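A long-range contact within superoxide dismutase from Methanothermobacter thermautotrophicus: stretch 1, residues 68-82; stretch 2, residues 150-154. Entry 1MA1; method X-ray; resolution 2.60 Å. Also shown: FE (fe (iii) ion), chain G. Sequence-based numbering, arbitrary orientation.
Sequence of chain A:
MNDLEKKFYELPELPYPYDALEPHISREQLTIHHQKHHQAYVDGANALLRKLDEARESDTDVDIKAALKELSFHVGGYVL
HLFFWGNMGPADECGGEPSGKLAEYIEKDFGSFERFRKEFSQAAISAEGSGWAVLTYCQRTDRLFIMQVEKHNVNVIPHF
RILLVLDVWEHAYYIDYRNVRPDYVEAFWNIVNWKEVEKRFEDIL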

# COMPACT_ATOMS: atom_id res chain seq x y z
N LEU A 68 4.82 -5.90 -12.91
CA LEU A 68 3.57 -5.18 -13.07
C LEU A 68 3.38 -4.13 -11.97
O LEU A 68 2.79 -3.08 -12.20
CB LEU A 68 2.39 -6.16 -13.08
CG LEU A 68 2.46 -7.22 -14.16
CD1 LEU A 68 1.17 -7.98 -14.20
CD2 LEU A 68 2.68 -6.59 -15.50
N LYS A 69 3.90 -4.41 -10.77
CA LYS A 69 3.87 -3.40 -9.72
C LYS A 69 4.67 -2.18 -10.14
O LYS A 69 4.21 -1.05 -10.01
CB LYS A 69 4.42 -3.93 -8.40
CG LYS A 69 3.50 -4.90 -7.69
CD LYS A 69 4.04 -5.30 -6.33
CE LYS A 69 3.01 -6.11 -5.56
NZ LYS A 69 3.36 -6.28 -4.11
N GLU A 70 5.87 -2.42 -10.64
CA GLU A 70 6.71 -1.34 -11.11
C GLU A 70 6.09 -0.63 -12.31
O GLU A 70 6.14 0.60 -12.41
CB GLU A 70 8.09 -1.88 -11.50
CG GLU A 70 9.08 -0.79 -11.73
CD GLU A 70 10.46 -1.33 -11.94
OE1 GLU A 70 10.93 -1.28 -13.10
OE2 GLU A 70 11.04 -1.81 -10.94
N LEU A 71 5.50 -1.39 -13.22
CA LEU A 71 4.93 -0.83 -14.42
C LEU A 71 3.82 0.13 -14.04
O LEU A 71 3.69 1.22 -14.61
CB LEU A 71 4.36 -1.92 -15.33
CG LEU A 71 3.81 -1.40 -16.67
CD1 LEU A 71 4.95 -0.87 -17.54
CD2 LEU A 71 3.05 -2.52 -17.38
N SER A 72 3.01 -0.27 -13.07
CA SER A 72 1.87 0.57 -12.71
C SER A 72 2.38 1.87 -12.09
O SER A 72 1.76 2.93 -12.25
CB SER A 72 0.94 -0.18 -11.73
OG SER A 72 1.58 -0.39 -10.48
N PHE A 73 3.51 1.78 -11.40
CA PHE A 73 4.13 2.94 -10.77
C PHE A 73 4.56 3.97 -11.82
O PHE A 73 4.19 5.13 -11.73
CB PHE A 73 5.33 2.50 -9.95
CG PHE A 73 6.12 3.64 -9.37
CD1 PHE A 73 5.60 4.40 -8.34
CD2 PHE A 73 7.38 3.97 -9.88
CE1 PHE A 73 6.30 5.48 -7.83
CE2 PHE A 73 8.10 5.05 -9.36
CZ PHE A 73 7.55 5.81 -8.34
N HIS A 74 5.33 3.53 -12.80
CA HIS A 74 5.92 4.44 -13.77
C HIS A 74 4.94 4.95 -14.78
O HIS A 74 5.01 6.11 -15.18
CB HIS A 74 7.09 3.78 -14.50
CG HIS A 74 8.35 3.79 -13.72
ND1 HIS A 74 9.08 2.65 -13.48
CD2 HIS A 74 8.99 4.80 -13.09
CE1 HIS A 74 10.12 2.95 -12.72
NE2 HIS A 74 10.09 4.25 -12.47
N VAL A 75 4.04 4.09 -15.22
CA VAL A 75 3.06 4.50 -16.22
C VAL A 75 2.05 5.45 -15.57
O VAL A 75 1.62 6.45 -16.17
CB VAL A 75 2.34 3.29 -16.84
CG1 VAL A 75 1.21 3.75 -17.72
CG2 VAL A 75 3.34 2.45 -17.64
N GLY A 76 1.71 5.14 -14.31
CA GLY A 76 0.97 6.08 -13.49
C GLY A 76 1.65 7.42 -13.33
O GLY A 76 1.02 8.47 -13.53
N GLY A 77 2.93 7.39 -12.98
CA GLY A 77 3.74 8.59 -13.05
C GLY A 77 3.64 9.32 -14.38
O GLY A 77 3.36 10.52 -14.40
N TYR A 78 3.86 8.60 -15.47
CA TYR A 78 3.78 9.21 -16.79
C TYR A 78 2.41 9.84 -17.06
O TYR A 78 2.33 10.99 -17.51
CB TYR A 78 4.06 8.18 -17.87
CG TYR A 78 3.80 8.70 -19.27
CD1 TYR A 78 4.78 9.41 -19.95
CD2 TYR A 78 2.57 8.50 -19.88
CE1 TYR A 78 4.53 9.92 -21.21
CE2 TYR A 78 2.31 9.00 -21.14
CZ TYR A 78 3.30 9.71 -21.80
OH TYR A 78 3.03 10.22 -23.05
N VAL A 79 1.35 9.07 -16.83
CA VAL A 79 -0.01 9.51 -17.14
C VAL A 79 -0.44 10.71 -16.30
O VAL A 79 -0.98 11.67 -16.84
CB VAL A 79 -1.05 8.38 -16.92
CG1 VAL A 79 -2.44 8.91 -17.14
CG2 VAL A 79 -0.80 7.23 -17.87
N LEU A 80 -0.21 10.66 -15.00
CA LEU A 80 -0.61 11.77 -14.12
C LEU A 80 0.13 13.09 -14.40
O LEU A 80 -0.50 14.16 -14.36
CB LEU A 80 -0.41 11.38 -12.64
CG LEU A 80 -1.39 10.34 -12.11
CD1 LEU A 80 -1.03 9.86 -10.74
CD2 LEU A 80 -2.77 10.95 -12.11
N HIS A 81 1.44 13.02 -14.68
CA HIS A 81 2.17 14.24 -15.01
C HIS A 81 1.63 14.78 -16.33
O HIS A 81 1.48 15.99 -16.50
CB HIS A 81 3.70 14.01 -15.09
CG HIS A 81 4.38 13.93 -13.74
ND1 HIS A 81 4.40 12.78 -12.99
CD2 HIS A 81 5.09 14.85 -13.03
CE1 HIS A 81 5.10 12.98 -11.89
NE2 HIS A 81 5.53 14.23 -11.88
N LEU A 82 1.27 13.89 -17.25
CA LEU A 82 0.71 14.33 -18.52
C LEU A 82 -0.55 15.19 -18.34
O LEU A 82 -0.65 16.26 -18.93
CB LEU A 82 0.37 13.14 -19.40
CG LEU A 82 -0.18 13.46 -20.80
CD1 LEU A 82 0.89 14.21 -21.60
CD2 LEU A 82 -0.56 12.16 -21.54
N GLU A 150 -1.92 7.82 -3.58
CA GLU A 150 -0.58 7.74 -3.03
C GLU A 150 0.36 7.23 -4.09
O GLU A 150 -0.06 6.48 -4.96
CB GLU A 150 -0.54 6.82 -1.82
CG GLU A 150 -1.34 7.40 -0.67
CD GLU A 150 -1.07 6.71 0.65
OE1 GLU A 150 -0.64 5.55 0.63
OE2 GLU A 150 -1.31 7.32 1.71
N LYS A 151 1.63 7.65 -4.02
CA LYS A 151 2.54 7.47 -5.14
C LYS A 151 1.88 7.84 -6.48
O LYS A 151 1.37 8.95 -6.63
CB LYS A 151 3.02 6.03 -5.16
CG LYS A 151 3.96 5.73 -4.02
CD LYS A 151 3.99 4.26 -3.69
CE LYS A 151 4.63 3.42 -4.77
NZ LYS A 151 4.69 1.98 -4.36
N HIS A 152 1.89 6.95 -7.46
CA HIS A 152 1.17 7.24 -8.69
C HIS A 152 0.05 6.23 -8.98
O HIS A 152 -0.47 6.21 -10.10
CB HIS A 152 2.09 7.27 -9.93
CG HIS A 152 3.25 8.21 -9.84
ND1 HIS A 152 3.10 9.57 -9.67
CD2 HIS A 152 4.59 7.99 -9.96
CE1 HIS A 152 4.29 10.15 -9.68
NE2 HIS A 152 5.21 9.22 -9.86
N ASN A 153 -0.29 5.38 -8.01
CA ASN A 153 -0.96 4.12 -8.33
C ASN A 153 -1.57 3.42 -7.12
O ASN A 153 -1.92 2.25 -7.18
CB ASN A 153 0.03 3.18 -9.03
CG ASN A 153 1.22 2.83 -8.15
OD1 ASN A 153 1.72 3.65 -7.37
ND2 ASN A 153 1.69 1.60 -8.28
N VAL A 154 -1.71 4.15 -6.02
CA VAL A 154 -2.31 3.58 -4.82
C VAL A 154 -3.57 4.32 -4.38
O VAL A 154 -3.62 5.55 -4.36
CB VAL A 154 -1.27 3.56 -3.65
CG1 VAL A 154 -1.95 3.11 -2.31
CG2 VAL A 154 -0.12 2.62 -4.02
FE FE G . 5.74 14.97 -9.89
O HOH W 1 5.29 13.23 -9.21

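A short loop packs against one side of a long helix here, and the rule that governs the contact is a gap in the helix surface. Gly76 and Gly77 open it. The CA atoms of Gly76 and His152 come within 4.9 Å, and a CB on Gly76 would lie 2.5 Å from His152 O, one on Gly77 2.9 Å from His152 CD2; both would clash. Into this space goes His152, with more area covered than any other residue of the contact. Its CB points toward the helix and lies 3.2 Å from Gly77 N. With chi1 at m and chi2 at -60°, the imidazole turns one face to the glycine backbone, and Gly77 CA sits 3.3 Å from the ring centroid in a CH-pi contact. A flat ring suits a bare backbone.

Phe73 and Leu80 line the same pocket. Phe73, chi1 t, starts sideways, but its ring end comes nearer, placing His152 CD2 over one face at 3.7 Å from Phe73 CE1; the two ring planes meet obliquely, at 40°. Leu80, m and t, points toward the loop and brings CD1 to 3.7 Å from His152 O, at the edge of the imidazole.

Asn153 supplies the polar link. Its p rotamer carries ND2 to Ser72 OG, a 3.0 Å hydrogen bond. Ser72, also p, gives its own proton to Lys69 O (OG to O, 2.8 Å), so the hydroxyl is left to accept from the amide. Asn153 OD1 meanwhile takes a weak bond from His152 N at 3.3 Å, bracing the loop.

His81 is held by ND1 donating to Gly77 O at 2.9 Å, which leaves NE2 free to bind FE at 2.1 Å. Its CE1 also meets His152 CE1 at 3.7 Å, so the loop packs directly against a metal ligand.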